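Local coordinates for protein probable starch synthase 4, chloroplastic/amyloplastic (Arabidopsis thaliana, PDB 6GNE) that belongs to the starch synthase family of GT-B-fold glycosyltransferases and holds adenosine-5'-diphosphate in the cleft between its two lobes, at residues A[274-279]-A[375-380]; A[382-387]-A[400-405]. All coordinates share one frame; numbering follows the deposited sequence.

Contact 1. Residues A[274-279]-A[375-380]; sequences DPFLKA and YDEALS. With ADP (adenosine-5'-diphosphate), chain F.
Asp274 OD2, gripped by both His381 ND1 and Tyr409 OH, belongs to the carboxylate beside Phe276, whose ring meets Ala378 and Glu377 across the contact. The other oxygen, Asp274 OD1, accepts from Phe276 N at 3.0 Å, met on the anti side but 28° out of the carboxylate plane, a bent bond that makes an Asx turn and probably helps to hold the loop. A type I turn from Asp274 to Leu277 bends the same residues, so loop 274-279 offers its one aromatic side chain to the first turn of helix 377-386. The Phe276 ring lies obliquely to its partners. At one corner of the ring CD1 approaches Ala378 CA at 3.9 Å and Ala378 CB at a similar distance, an apolar touch, while at the far end Phe276 CZ comes 4.1 Å from Glu377 OE2. Ring and carboxylate planes are 54° apart. Glu377 gets there with CG anti to its backbone N (chi1 -157°) and the chain extended beyond, which carries the acid from the helix start to the ring. His381, one turn on, brings its own ring against Phe276.

Behind this small surface contact, Asp376 is the N-cap of the helix: its OD1 accepts from Leu379 N at 3.1 Å along a nearly straight bond, with the donor above the carboxylate plane. The backbone of the same residue faces the nucleotide, Asp376 N giving a hydrogen bond to ADP N1 at 3.1 Å. Ser380 OG turns back to Glu377 O at 2.8 Å, in the carbonyl plane on a lone pair. Tyr375 covers the adenine with one ring face. Pairing a backbone N-H with the base edge while a tyrosine lies over the base makes this helix start the adenine-holding corner of the C-terminal lobe of the GT-B fold.

Contact 2. Residues A[382-387]-A[400-405]; sequences TIYAAS and GLTQMI. With ADP (adenosine-5'-diphosphate), chain F; AC1 (4,6-dideoxy-4-{[(1S,4R,5S,6S)-4,5,6-trihydroxy-3-(hydroxymethyl)cyclohex-2-en-1-yl]amino}-alpha-D-glucopyranose), chain C.
Tyr384, on helix 377-386, meets Thr402 and Ile405 from a segment whose first residues hold the ligands. That segment starts at Gly400, whose positive phi suits glycine. Its N gives a hydrogen bond to AC1 O4 at 2.9 Å and a weak second one to AC1 O3B. Next comes Leu401, whose N points almost straight at ADP O1A (2.8 Å, 177°), while its side chain runs away from Tyr384 toward Asn262. Leu401 N is the main donor to ADP O1A, and Thr402 N supports it only weakly, at 3.5 Å. Here helix 402-408 begins: a phosphate at a helix N-terminus, reached by a loop after strand 389-392, is the arrangement of the Rossmann-like C-terminal lobe of GT-B proteins. The helix dipole probably helps to stabilise the negative charge.

With CG2 anti to its carbonyl carbon, Thr402 brings this methyl alongside Tyr384 OH and 3.6 Å from ADP C2', the two side chains crossing at about a right angle. Gln403 leads away from Tyr384, its NE2 bonded to Ser424 OG and only weakly to Gly400 O. Met404 likewise points off, against Cys399. Ile405 N closes a helical bond to Leu401 O, and its CG2, anti to the backbone N, sits over the centre of the Tyr384 ring, 3.4 Å from the centroid and 11° off the normal, a CH-pi contact. Phe390 and Ile315 also pack on this buried tyrosine. Its hydroxyl shares a hydrogen bond of 2.7 Å with ADP O2', which lies at the ring edge in plane, and Ile405 CD1 reaches within 3.9 Å of ADP O3'.

Overall arrangement
Both contacts draw on helix 377-386, contact 1 at its start and contact 2 one to two turns on, and their centres lie about 11 Å apart. They touch directly: Leu277 CD2 packs 3.6 Å from Ala385 CB. Contact 1 is a surface contact of a loop ring against a helix end, whereas contact 2 is buried, joining two helices of the parallel-sheet lobe through a tyrosine face. The nucleotide spans them. Segment 375-380 serves the adenine with one backbone donor and one aromatic face; contact 2 serves the ribose through a hydroxyl and the phosphate through backbone N-H groups, and its second segment also binds AC1.

Contact 1. Residues A[274-279]-A[375-380]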
ATOM      1  N   ASP A 274       2.348 -15.515  14.341  1.00 47.73           N
ATOM      2  CA  ASP A 274       3.353 -14.635  13.728  1.00 48.55           C
ATOM      3  C   ASP A 274       4.759 -15.172  14.108  1.00 51.74           C
ATOM      4  O   ASP A 274       5.103 -15.240  15.303  1.00 53.89           O
ATOM      5  CB  ASP A 274       3.149 -13.192  14.197  1.00 46.86           C
ATOM      6  CG  ASP A 274       3.997 -12.202  13.461  1.00 46.98           C
ATOM      7  OD1 ASP A 274       5.086 -12.555  12.956  1.00 49.21           O
ATOM      8  OD2 ASP A 274       3.573 -11.027  13.403  1.00 46.60           O
ATOM      9  N   PRO A 275       5.545 -15.611  13.105  1.00 53.86           N
ATOM     10  CA  PRO A 275       6.876 -16.181  13.435  1.00 54.65           C
ATOM     11  C   PRO A 275       7.887 -15.119  13.892  1.00 54.45           C
ATOM     12  O   PRO A 275       8.803 -15.465  14.617  1.00 57.40           O
ATOM     13  CB  PRO A 275       7.322 -16.843  12.125  1.00 54.67           C
ATOM     14  CG  PRO A 275       6.585 -16.106  11.041  1.00 53.70           C
ATOM     15  CD  PRO A 275       5.282 -15.607  11.641  1.00 53.16           C
ATOM     16  N   PHE A 276       7.692 -13.858  13.501  1.00 52.63           N
ATOM     17  CA  PHE A 276       8.564 -12.753  13.945  1.00 52.13           C
ATOM     18  C   PHE A 276       8.435 -12.345  15.436  1.00 51.59           C
ATOM     19  O   PHE A 276       9.264 -11.592  15.933  1.00 50.29           O
ATOM     20  CB  PHE A 276       8.319 -11.507  13.103  1.00 49.96           C
ATOM     21  CG  PHE A 276       8.614 -11.684  11.652  1.00 50.56           C
ATOM     22  CD1 PHE A 276       9.927 -11.775  11.196  1.00 51.86           C
ATOM     23  CD2 PHE A 276       7.582 -11.723  10.719  1.00 49.82           C
ATOM     24  CE1 PHE A 276      10.189 -11.924   9.831  1.00 52.85           C
ATOM     25  CE2 PHE A 276       7.835 -11.859   9.348  1.00 49.00           C
ATOM     26  CZ  PHE A 276       9.132 -11.951   8.899  1.00 50.98           C
ATOM     27  N   LEU A 277       7.409 -12.826  16.135  1.00 50.98           N
ATOM     28  CA  LEU A 277       7.173 -12.436  17.524  1.00 50.10           C
ATOM     29  C   LEU A 277       7.916 -13.306  18.494  1.00 52.51           C
ATOM     30  O   LEU A 277       8.184 -14.454  18.211  1.00 55.12           O
ATOM     31  CB  LEU A 277       5.667 -12.493  17.871  1.00 47.86           C
ATOM     32  CG  LEU A 277       4.690 -11.552  17.179  1.00 45.60           C
ATOM     33  CD1 LEU A 277       3.310 -11.586  17.825  1.00 44.85           C
ATOM     34  CD2 LEU A 277       5.218 -10.132  17.138  1.00 44.66           C
ATOM     35  N   LYS A 278       8.175 -12.766  19.673  1.00 55.42           N
ATOM     36  CA  LYS A 278       8.658 -13.575  20.795  1.00 60.59           C
ATOM     37  C   LYS A 278       7.545 -14.497  21.308  1.00 58.98           C
ATOM     38  O   LYS A 278       7.763 -15.710  21.460  1.00 61.62           O
ATOM     39  CB  LYS A 278       9.169 -12.681  21.954  1.00 64.42           C
ATOM     40  CG  LYS A 278       9.979 -13.450  23.016  1.00 70.80           C
ATOM     41  CD  LYS A 278       9.785 -12.943  24.451  1.00 72.36           C
ATOM     42  CE  LYS A 278       9.937 -14.057  25.499  1.00 75.67           C
ATOM     43  NZ  LYS A 278       8.892 -13.901  26.578  1.00 77.21           N
ATOM     44  N   ALA A 279       6.388 -13.904  21.609  1.00 54.30           N
ATOM     45  CA  ALA A 279       5.235 -14.648  22.095  1.00 52.92           C
ATOM     46  C   ALA A 279       4.014 -14.377  21.228  1.00 49.52           C
ATOM     47  O   ALA A 279       3.864 -13.316  20.632  1.00 46.66           O
ATOM     48  CB  ALA A 279       4.950 -14.314  23.547  1.00 53.06           C
ATOM     49  N   TYR A 375      13.925   1.120   7.447  1.00 38.36           N
ATOM     50  CA  TYR A 375      12.926   0.129   7.053  1.00 38.26           C
ATOM     51  C   TYR A 375      13.328  -1.171   7.737  1.00 38.97           C
ATOM     52  O   TYR A 375      14.445  -1.576   7.578  1.00 40.18           O
ATOM     53  CB  TYR A 375      12.879  -0.064   5.512  1.00 38.65           C
ATOM     54  CG  TYR A 375      11.733  -0.944   5.137  1.00 39.14           C
ATOM     55  CD1 TYR A 375      10.437  -0.414   5.042  1.00 38.62           C
ATOM     56  CD2 TYR A 375      11.900  -2.342   4.989  1.00 40.48           C
ATOM     57  CE1 TYR A 375       9.334  -1.222   4.773  1.00 38.15           C
ATOM     58  CE2 TYR A 375      10.805  -3.156   4.741  1.00 40.93           C
ATOM     59  CZ  TYR A 375       9.520  -2.582   4.626  1.00 40.43           C
ATOM     60  OH  TYR A 375       8.418  -3.380   4.369  1.00 42.08           O
ATOM     61  N   ASP A 376      12.456  -1.788   8.529  1.00 39.28           N
ATOM     62  CA  ASP A 376      12.756  -3.094   9.138  1.00 40.91           C
ATOM     63  C   ASP A 376      11.473  -3.903   9.376  1.00 42.26           C
ATOM     64  O   ASP A 376      10.661  -3.582  10.251  1.00 39.80           O
ATOM     65  CB  ASP A 376      13.521  -2.899  10.452  1.00 41.88           C
ATOM     66  CG  ASP A 376      14.045  -4.200  11.051  1.00 42.53           C
ATOM     67  OD1 ASP A 376      13.402  -5.255  10.950  1.00 41.37           O
ATOM     68  OD2 ASP A 376      15.107  -4.158  11.692  1.00 45.64           O
ATOM     69  N   GLU A 377      11.338  -4.983   8.613  1.00 46.05           N
ATOM     70  CA  GLU A 377      10.155  -5.830   8.634  1.00 47.06           C
ATOM     71  C   GLU A 377       9.986  -6.542   9.959  1.00 45.53           C
ATOM     72  O   GLU A 377       8.963  -6.437  10.615  1.00 43.61           O
ATOM     73  CB  GLU A 377      10.194  -6.872   7.499  1.00 51.49           C
ATOM     74  CG  GLU A 377       8.798  -7.371   7.145  1.00 54.66           C
ATOM     75  CD  GLU A 377       8.738  -8.684   6.367  1.00 58.57           C
ATOM     76  OE1 GLU A 377       7.589  -9.142   6.194  1.00 60.72           O
ATOM     77  OE2 GLU A 377       9.779  -9.240   5.921  1.00 60.09           O
ATOM     78  N   ALA A 378      11.004  -7.274  10.356  1.00 46.78           N
ATOM     79  CA  ALA A 378      10.956  -8.007  11.617  1.00 46.49           C
ATOM     80  C   ALA A 378      10.479  -7.075  12.750  1.00 44.48           C
ATOM     81  O   ALA A 378       9.523  -7.371  13.464  1.00 42.12           O
ATOM     82  CB  ALA A 378      12.325  -8.622  11.920  1.00 47.92           C
ATOM     83  N   LEU A 379      11.131  -5.926  12.876  1.00 44.87           N
ATOM     84  CA  LEU A 379      10.842  -4.982  13.961  1.00 45.22           C
ATOM     85  C   LEU A 379       9.414  -4.442  13.972  1.00 41.51           C
ATOM     86  O   LEU A 379       8.816  -4.306  15.059  1.00 42.37           O
ATOM     87  CB  LEU A 379      11.823  -3.792  13.953  1.00 49.00           C
ATOM     88  CG  LEU A 379      12.780  -3.800  15.136  1.00 53.61           C
ATOM     89  CD1 LEU A 379      13.781  -2.663  14.955  1.00 58.38           C
ATOM     90  CD2 LEU A 379      12.026  -3.661  16.473  1.00 54.28           C
ATOM     91  N   SER A 380       8.873  -4.142  12.788  1.00 36.45           N
ATOM     92  CA  SER A 380       7.481  -3.707  12.685  1.00 33.69           C
ATOM     93  C   SER A 380       6.518  -4.683  13.331  1.00 32.73           C
ATOM     94  O   SER A 380       5.650  -4.280  14.098  1.00 31.92           O
ATOM     95  CB  SER A 380       7.064  -3.394  11.245  1.00 31.91           C
ATOM     96  OG  SER A 380       6.922  -4.537  10.468  1.00 31.46           O
TER
HETATM   97  PB  ADP F 601       1.891   3.643   2.490  1.00 27.46           P
HETATM   98  O1B ADP F 601       1.416   2.779   1.360  1.00 28.85           O
HETATM   99  O2B ADP F 601       3.299   3.420   2.960  1.00 27.40           O
HETATM  100  O3B ADP F 601       1.632   5.103   2.199  1.00 28.09           O
HETATM  101  PA  ADP F 601       0.174   1.902   4.021  1.00 28.50           P
HETATM  102  O1A ADP F 601      -0.369   2.008   5.417  1.00 29.64           O
HETATM  103  O2A ADP F 601      -0.859   1.644   2.955  1.00 30.69           O
HETATM  104  O3A ADP F 601       0.988   3.268   3.767  1.00 27.33           O
HETATM  105  O5' ADP F 601       1.276   0.740   3.909  1.00 28.95           O
HETATM  106  C5' ADP F 601       2.446   0.716   4.729  1.00 29.36           C
HETATM  107  C4' ADP F 601       3.091  -0.675   4.867  1.00 28.85           C
HETATM  108  O4' ADP F 601       4.519  -0.542   4.945  1.00 28.56           O
HETATM  109  C3' ADP F 601       2.716  -1.388   6.149  1.00 28.13           C
HETATM  110  O3' ADP F 601       2.837  -2.785   5.943  1.00 27.88           O
HETATM  111  C2' ADP F 601       3.777  -0.950   7.124  1.00 27.70           C
HETATM  112  O2' ADP F 601       3.951  -1.857   8.197  1.00 28.75           O
HETATM  113  C1' ADP F 601       4.986  -0.931   6.236  1.00 28.36           C
HETATM  114  N9  ADP F 601       6.026   0.032   6.659  1.00 29.82           N
HETATM  115  C8  ADP F 601       6.025   1.359   6.477  1.00 29.22           C
HETATM  116  N7  ADP F 601       7.169   1.902   6.951  1.00 29.29           N
HETATM  117  C5  ADP F 601       7.927   0.911   7.446  1.00 29.69           C
HETATM  118  C6  ADP F 601       9.261   0.785   8.111  1.00 29.92           C
HETATM  119  N6  ADP F 601      10.015   1.888   8.345  1.00 28.33           N
HETATM  120  N1  ADP F 601       9.668  -0.467   8.467  1.00 29.74           N
HETATM  121  C2  ADP F 601       8.885  -1.553   8.242  1.00 30.03           C
HETATM  122  N3  ADP F 601       7.678  -1.494   7.656  1.00 29.05           N
HETATM  123  C4  ADP F 601       7.159  -0.318   7.250  1.00 29.65           C

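Contact 2. Residues A[382-387]-A[400-405]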
ATOM      1  N   THR A 382       7.070  -6.740  15.881  1.00 35.51           N
ATOM      2  CA  THR A 382       7.164  -6.645  17.352  1.00 36.72           C
ATOM      3  C   THR A 382       6.623  -5.309  17.866  1.00 35.93           C
ATOM      4  O   THR A 382       6.103  -5.244  18.979  1.00 36.29           O
ATOM      5  CB  THR A 382       8.606  -6.885  17.885  1.00 40.14           C
ATOM      6  OG1 THR A 382       9.535  -6.022  17.213  1.00 42.79           O
ATOM      7  CG2 THR A 382       9.071  -8.323  17.638  1.00 41.37           C
ATOM      8  N   ILE A 383       6.705  -4.244  17.057  1.00 35.35           N
ATOM      9  CA  ILE A 383       6.159  -2.933  17.454  1.00 33.70           C
ATOM     10  C   ILE A 383       4.655  -2.916  17.471  1.00 32.28           C
ATOM     11  O   ILE A 383       4.067  -2.393  18.422  1.00 33.96           O
ATOM     12  CB  ILE A 383       6.740  -1.761  16.631  1.00 32.81           C
ATOM     13  CG1 ILE A 383       8.190  -1.517  17.047  1.00 33.74           C
ATOM     14  CG2 ILE A 383       5.935  -0.490  16.850  1.00 32.25           C
ATOM     15  CD1 ILE A 383       8.952  -0.602  16.113  1.00 34.52           C
ATOM     16  N   TYR A 384       4.025  -3.466  16.442  1.00 31.84           N
ATOM     17  CA  TYR A 384       2.553  -3.615  16.442  1.00 31.04           C
ATOM     18  C   TYR A 384       2.139  -4.437  17.681  1.00 32.13           C
ATOM     19  O   TYR A 384       1.238  -4.043  18.422  1.00 33.86           O
ATOM     20  CB  TYR A 384       2.039  -4.313  15.180  1.00 30.73           C
ATOM     21  CG  TYR A 384       2.104  -3.514  13.886  1.00 30.54           C
ATOM     22  CD1 TYR A 384       1.380  -2.320  13.726  1.00 29.94           C
ATOM     23  CD2 TYR A 384       2.843  -3.976  12.790  1.00 31.03           C
ATOM     24  CE1 TYR A 384       1.415  -1.594  12.536  1.00 29.04           C
ATOM     25  CE2 TYR A 384       2.892  -3.250  11.582  1.00 31.44           C
ATOM     26  CZ  TYR A 384       2.174  -2.062  11.450  1.00 29.67           C
ATOM     27  OH  TYR A 384       2.223  -1.377  10.256  1.00 27.87           O
ATOM     28  N   ALA A 385       2.796  -5.565  17.914  1.00 31.54           N
ATOM     29  CA  ALA A 385       2.474  -6.423  19.038  1.00 32.48           C
ATOM     30  C   ALA A 385       2.636  -5.734  20.387  1.00 33.26           C
ATOM     31  O   ALA A 385       1.735  -5.806  21.229  1.00 33.32           O
ATOM     32  CB  ALA A 385       3.352  -7.665  19.011  1.00 33.74           C
ATOM     33  N   ALA A 386       3.784  -5.076  20.588  1.00 33.36           N
ATOM     34  CA  ALA A 386       4.102  -4.461  21.873  1.00 35.06           C
ATOM     35  C   ALA A 386       3.264  -3.220  22.229  1.00 33.67           C
ATOM     36  O   ALA A 386       3.001  -2.974  23.394  1.00 33.33           O
ATOM     37  CB  ALA A 386       5.584  -4.107  21.942  1.00 36.08           C
ATOM     38  N   SER A 387       2.865  -2.455  21.230  1.00 32.48           N
ATOM     39  CA  SER A 387       2.314  -1.126  21.473  1.00 33.20           C
ATOM     40  C   SER A 387       0.875  -1.198  22.000  1.00 32.65           C
ATOM     41  O   SER A 387       0.129  -2.101  21.644  1.00 32.96           O
ATOM     42  CB  SER A 387       2.405  -0.268  20.199  1.00 32.26           C
ATOM     43  OG  SER A 387       1.596  -0.795  19.170  1.00 31.41           O
ATOM     44  N   GLY A 400      -4.431   3.366   3.868  1.00 30.14           N
ATOM     45  CA  GLY A 400      -3.690   3.046   5.066  1.00 29.65           C
ATOM     46  C   GLY A 400      -4.002   1.627   5.522  1.00 29.49           C
ATOM     47  O   GLY A 400      -5.163   1.214   5.617  1.00 28.87           O
ATOM     48  N   LEU A 401      -2.940   0.880   5.774  1.00 29.55           N
ATOM     49  CA  LEU A 401      -3.009  -0.482   6.262  1.00 28.93           C
ATOM     50  C   LEU A 401      -2.533  -0.613   7.709  1.00 28.80           C
ATOM     51  O   LEU A 401      -2.961  -1.532   8.438  1.00 28.38           O
ATOM     52  CB  LEU A 401      -2.159  -1.369   5.368  1.00 28.96           C
ATOM     53  CG  LEU A 401      -2.485  -1.363   3.881  1.00 29.47           C
ATOM     54  CD1 LEU A 401      -1.592  -2.376   3.173  1.00 30.68           C
ATOM     55  CD2 LEU A 401      -3.940  -1.691   3.616  1.00 30.30           C
ATOM     56  N   THR A 402      -1.654   0.297   8.135  1.00 28.44           N
ATOM     57  CA  THR A 402      -1.032   0.178   9.445  1.00 29.43           C
ATOM     58  C   THR A 402      -2.044   0.244  10.603  1.00 28.88           C
ATOM     59  O   THR A 402      -1.871  -0.430  11.620  1.00 28.03           O
ATOM     60  CB  THR A 402       0.019   1.244   9.629  1.00 30.16           C
ATOM     61  OG1 THR A 402      -0.594   2.538   9.503  1.00 29.23           O
ATOM     62  CG2 THR A 402       1.177   1.060   8.604  1.00 30.96           C
ATOM     63  N   GLN A 403      -3.105   1.027  10.429  1.00 28.17           N
ATOM     64  CA  GLN A 403      -4.171   1.066  11.432  1.00 28.81           C
ATOM     65  C   GLN A 403      -4.931  -0.269  11.525  1.00 29.31           C
ATOM     66  O   GLN A 403      -5.384  -0.657  12.596  1.00 30.29           O
ATOM     67  CB  GLN A 403      -5.155   2.227  11.177  1.00 29.65           C
ATOM     68  CG  GLN A 403      -6.287   2.017  10.148  1.00 29.34           C
ATOM     69  CD  GLN A 403      -5.856   2.265   8.720  1.00 30.21           C
ATOM     70  OE1 GLN A 403      -4.651   2.328   8.402  1.00 31.98           O
ATOM     71  NE2 GLN A 403      -6.838   2.430   7.839  1.00 30.50           N
ATOM     72  N   MET A 404      -5.071  -0.962  10.397  1.00 28.76           N
ATOM     73  CA  MET A 404      -5.710  -2.263  10.377  1.00 29.32           C
ATOM     74  C   MET A 404      -4.800  -3.311  11.037  1.00 29.56           C
ATOM     75  O   MET A 404      -5.271  -4.107  11.873  1.00 31.03           O
ATOM     76  CB  MET A 404      -6.056  -2.680   8.959  1.00 29.57           C
ATOM     77  CG  MET A 404      -6.988  -1.709   8.242  1.00 29.97           C
ATOM     78  SD  MET A 404      -7.518  -2.265   6.624  1.00 30.45           S
ATOM     79  CE  MET A 404      -8.206  -0.784   5.930  1.00 30.06           C
ATOM     80  N   ILE A 405      -3.507  -3.266  10.717  1.00 27.58           N
ATOM     81  CA  ILE A 405      -2.552  -4.192  11.316  1.00 27.61           C
ATOM     82  C   ILE A 405      -2.487  -3.920  12.808  1.00 27.96           C
ATOM     83  O   ILE A 405      -2.542  -4.870  13.601  1.00 29.52           O
ATOM     84  CB  ILE A 405      -1.125  -4.074  10.704  1.00 27.93           C
ATOM     85  CG1 ILE A 405      -1.128  -4.341   9.178  1.00 27.80           C
ATOM     86  CG2 ILE A 405      -0.143  -5.028  11.381  1.00 28.01           C
ATOM     87  CD1 ILE A 405       0.142  -3.929   8.481  1.00 27.52           C
TER
HETATM   88  PB  ADP F 601       1.891   3.643   2.490  1.00 27.46           P
HETATM   89  O1B ADP F 601       1.416   2.779   1.360  1.00 28.85           O
HETATM   90  O2B ADP F 601       3.299   3.420   2.960  1.00 27.40           O
HETATM   91  O3B ADP F 601       1.632   5.103   2.199  1.00 28.09           O
HETATM   92  PA  ADP F 601       0.174   1.902   4.021  1.00 28.50           P
HETATM   93  O1A ADP F 601      -0.369   2.008   5.417  1.00 29.64           O
HETATM   94  O2A ADP F 601      -0.859   1.644   2.955  1.00 30.69           O
HETATM   95  O3A ADP F 601       0.988   3.268   3.767  1.00 27.33           O
HETATM   96  O5' ADP F 601       1.276   0.740   3.909  1.00 28.95           O
HETATM   97  C5' ADP F 601       2.446   0.716   4.729  1.00 29.36           C
HETATM   98  C4' ADP F 601       3.091  -0.675   4.867  1.00 28.85           C
HETATM   99  O4' ADP F 601       4.519  -0.542   4.945  1.00 28.56           O
HETATM  100  C3' ADP F 601       2.716  -1.388   6.149  1.00 28.13           C
HETATM  101  O3' ADP F 601       2.837  -2.785   5.943  1.00 27.88           O
HETATM  102  C2' ADP F 601       3.777  -0.950   7.124  1.00 27.70           C
HETATM  103  O2' ADP F 601       3.951  -1.857   8.197  1.00 28.75           O
HETATM  104  C1' ADP F 601       4.986  -0.931   6.236  1.00 28.36           C
HETATM  105  N9  ADP F 601       6.026   0.032   6.659  1.00 29.82           N
HETATM  106  C8  ADP F 601       6.025   1.359   6.477  1.00 29.22           C
HETATM  107  N7  ADP F 601       7.169   1.902   6.951  1.00 29.29           N
HETATM  108  C5  ADP F 601       7.927   0.911   7.446  1.00 29.69           C
HETATM  109  C6  ADP F 601       9.261   0.785   8.111  1.00 29.92           C
HETATM  110  N6  ADP F 601      10.015   1.888   8.345  1.00 28.33           N
HETATM  111  N1  ADP F 601       9.668  -0.467   8.467  1.00 29.74           N
HETATM  112  C2  ADP F 601       8.885  -1.553   8.242  1.00 30.03           C
HETATM  113  N3  ADP F 601       7.678  -1.494   7.656  1.00 29.05           N
HETATM  114  C4  ADP F 601       7.159  -0.318   7.250  1.00 29.65           C
HETATM  115  C1  AC1 C   3       4.035   4.056  -4.225  1.00 35.38           C
HETATM  116  O2  AC1 C   3       2.353   4.472  -5.922  1.00 35.07           O
HETATM  117  C2  AC1 C   3       2.562   3.909  -4.616  1.00 36.38           C
HETATM  118  C4A AC1 C   3      -2.625   2.977   0.531  1.00 31.44           C
HETATM  119  C3  AC1 C   3       1.632   4.520  -3.555  1.00 35.52           C
HETATM  120  O3  AC1 C   3       0.289   4.277  -3.981  1.00 35.84           O
HETATM  121  C4  AC1 C   3       1.930   3.903  -2.184  1.00 34.55           C
HETATM  122  N4A AC1 C   3       1.045   4.357  -1.097  1.00 35.55           N
HETATM  123  C5  AC1 C   3       3.404   4.204  -1.899  1.00 34.19           C
HETATM  124  O5  AC1 C   3       4.220   3.578  -2.891  1.00 35.06           O
HETATM  125  C6  AC1 C   3       3.888   3.655  -0.568  1.00 34.74           C
HETATM  126  C1B AC1 C   3      -0.409   4.143  -1.065  1.00 33.90           C
HETATM  127  C2B AC1 C   3      -1.149   4.971   0.017  1.00 33.60           C
HETATM  128  O2B AC1 C   3      -0.322   5.976   0.635  1.00 33.02           O
HETATM  129  C3B AC1 C   3      -1.824   4.138   1.101  1.00 32.53           C
HETATM  130  O3B AC1 C   3      -2.777   4.988   1.733  1.00 33.96           O
HETATM  131  O4  AC1 C   3      -3.143   2.195   1.609  1.00 29.01           O
HETATM  132  C5B AC1 C   3      -1.804   2.149  -0.412  1.00 30.56           C
HETATM  133  C7B AC1 C   3      -0.770   2.670  -1.079  1.00 31.82           C
HETATM  134  C6B AC1 C   3      -2.186   0.709  -0.666  1.00 30.70           C
HETATM  135  O6B AC1 C   3      -3.482   0.628  -1.271  1.00 29.58           O